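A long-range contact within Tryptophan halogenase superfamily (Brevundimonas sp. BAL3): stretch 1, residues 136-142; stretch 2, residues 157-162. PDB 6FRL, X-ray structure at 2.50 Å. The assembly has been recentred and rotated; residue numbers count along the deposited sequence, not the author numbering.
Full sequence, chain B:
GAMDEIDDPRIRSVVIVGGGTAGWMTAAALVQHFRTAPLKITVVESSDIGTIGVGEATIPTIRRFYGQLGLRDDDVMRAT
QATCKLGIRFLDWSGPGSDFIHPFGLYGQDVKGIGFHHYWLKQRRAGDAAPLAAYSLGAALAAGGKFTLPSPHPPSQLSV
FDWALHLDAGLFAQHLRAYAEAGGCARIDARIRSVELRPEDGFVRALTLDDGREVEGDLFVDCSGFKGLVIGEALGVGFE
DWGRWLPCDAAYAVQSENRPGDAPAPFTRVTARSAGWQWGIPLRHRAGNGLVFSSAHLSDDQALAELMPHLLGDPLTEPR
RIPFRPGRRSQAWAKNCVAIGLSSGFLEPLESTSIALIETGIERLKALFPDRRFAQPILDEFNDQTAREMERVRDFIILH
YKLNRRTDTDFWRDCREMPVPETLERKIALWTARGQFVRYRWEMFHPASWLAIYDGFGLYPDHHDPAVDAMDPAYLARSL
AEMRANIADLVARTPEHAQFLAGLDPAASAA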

# COMPACT_ATOMS: atom_id res chain seq x y z
N SER B 136 22.63 -0.74 -9.94
CA SER B 136 22.18 0.29 -8.99
C SER B 136 23.19 1.43 -8.92
O SER B 136 24.33 1.22 -8.48
CB SER B 136 22.05 -0.29 -7.57
OG SER B 136 21.84 0.75 -6.61
N LEU B 137 22.76 2.62 -9.30
CA LEU B 137 23.60 3.80 -9.24
C LEU B 137 24.00 4.10 -7.81
O LEU B 137 25.16 4.42 -7.53
CB LEU B 137 22.90 4.99 -9.88
CG LEU B 137 23.52 6.37 -9.77
CD1 LEU B 137 24.95 6.35 -10.30
CD2 LEU B 137 22.68 7.39 -10.53
N GLY B 138 23.04 3.96 -6.90
CA GLY B 138 23.31 4.21 -5.48
C GLY B 138 24.47 3.38 -4.98
O GLY B 138 25.44 3.92 -4.39
N ALA B 139 24.39 2.07 -5.24
CA ALA B 139 25.38 1.10 -4.79
C ALA B 139 26.73 1.35 -5.42
O ALA B 139 27.75 1.30 -4.74
CB ALA B 139 24.92 -0.30 -5.10
N ALA B 140 26.74 1.60 -6.73
CA ALA B 140 27.97 1.93 -7.49
C ALA B 140 28.64 3.20 -6.95
O ALA B 140 29.86 3.23 -6.78
CB ALA B 140 27.65 2.07 -8.98
N LEU B 141 27.85 4.24 -6.68
CA LEU B 141 28.37 5.48 -6.06
C LEU B 141 28.94 5.18 -4.67
O LEU B 141 30.01 5.65 -4.35
CB LEU B 141 27.28 6.56 -5.97
CG LEU B 141 26.82 7.34 -7.21
CD1 LEU B 141 25.54 8.13 -6.93
CD2 LEU B 141 27.87 8.32 -7.64
N ALA B 142 28.26 4.40 -3.84
CA ALA B 142 28.82 4.07 -2.51
C ALA B 142 30.16 3.32 -2.60
O ALA B 142 31.12 3.66 -1.89
CB ALA B 142 27.84 3.25 -1.67
N GLN B 157 14.27 5.66 -14.60
CA GLN B 157 14.52 4.84 -13.41
C GLN B 157 16.02 4.58 -13.02
O GLN B 157 16.32 4.49 -11.83
CB GLN B 157 13.75 3.49 -13.54
CG GLN B 157 13.88 2.50 -12.37
CD GLN B 157 12.95 1.26 -12.47
OE1 GLN B 157 11.93 1.28 -13.18
NE2 GLN B 157 13.29 0.20 -11.76
N LEU B 158 16.92 4.48 -14.00
CA LEU B 158 18.35 4.21 -13.74
C LEU B 158 19.09 5.29 -12.95
O LEU B 158 20.11 5.01 -12.34
CB LEU B 158 19.14 3.97 -15.05
CG LEU B 158 19.62 2.55 -15.34
CD1 LEU B 158 18.47 1.81 -15.99
CD2 LEU B 158 20.83 2.58 -16.27
N SER B 159 18.58 6.52 -12.99
CA SER B 159 19.26 7.63 -12.31
C SER B 159 18.64 7.97 -10.95
O SER B 159 19.09 8.91 -10.31
CB SER B 159 19.35 8.86 -13.23
OG SER B 159 18.16 9.01 -13.99
N VAL B 160 17.65 7.19 -10.51
CA VAL B 160 16.94 7.47 -9.26
C VAL B 160 17.62 6.75 -8.10
O VAL B 160 17.70 5.53 -8.09
CB VAL B 160 15.45 7.02 -9.30
CG1 VAL B 160 14.72 7.46 -8.03
CG2 VAL B 160 14.75 7.61 -10.52
N PHE B 161 18.09 7.52 -7.13
CA PHE B 161 18.59 6.99 -5.85
C PHE B 161 18.22 8.02 -4.77
O PHE B 161 17.91 9.17 -5.11
CB PHE B 161 20.12 6.72 -5.87
CG PHE B 161 20.97 7.94 -6.11
CD1 PHE B 161 21.09 8.48 -7.38
CD2 PHE B 161 21.67 8.55 -5.08
CE1 PHE B 161 21.89 9.59 -7.62
CE2 PHE B 161 22.46 9.69 -5.32
CZ PHE B 161 22.57 10.20 -6.60
N ASP B 162 18.23 7.60 -3.50
CA ASP B 162 18.11 8.55 -2.38
C ASP B 162 19.31 8.44 -1.44
O ASP B 162 20.23 7.61 -1.65
CB ASP B 162 16.74 8.38 -1.70
CG ASP B 162 16.20 9.68 -1.07
OD1 ASP B 162 16.88 10.75 -1.07
OD2 ASP B 162 15.07 9.61 -0.53
O HOH W 1 19.87 3.54 -7.74

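Stretch 1 comprises Ser136, just before a helix, and the start of that helix, which begins at Leu137 and runs on beyond Ala142. Ser136 occupies the N-cap position: its OG accepts from Ala139 N at 3.2 Å in a nearly straight bond, satisfying an amide that has no carbonyl partner in the first turn. The regular helical pattern starts with Ala140 N to Ser136 O at 3.0 Å and Leu141 N to Leu137 O at 2.8 Å. Stretch 2 opens with a short 3-10 segment, residues 157-159, with Val160 N donating to Gln157 O at 3.3 Å, and then extends. The two backbones come closest at Gly138 and Phe161, whose CA atoms are 5.5 Å apart, while the CA atoms of Leu137 and Ser159 are separated by 6.6 Å.

No direct hydrogen bond joins the two stretches. A single water links them instead, donating to Val160 O at 3.0 Å and accepting a weak bond from Gly138 N at 3.3 Å. It thus engages an amide of the first helical turn, where no preceding helical carbonyl is available.

The packing is otherwise mainly apolar and centres on Phe161, whose CA-to-CB bond points toward the helix. Leu141 CD1 lies over one face of the ring, 3.9 Å from its centroid and 23° off the normal, a CH-pi contact that brings CD1 to 3.6 Å from Phe161 CZ. One turn earlier, Leu137 CD2 meets Phe161 CD1 at 3.7 Å and also approaches Ser159 CA at 3.9 Å, while its CB lies 3.7 Å from Leu158 O. Leu137 therefore packs against both the aromatic side chain and the backbone of the 3-10 segment. Between these leucines in sequence, Gly138 CA lies 4.1 Å from Phe161 CB; an ideal CB on Gly138 would lie 3.6 Å from Phe161 CB, close but not a clash.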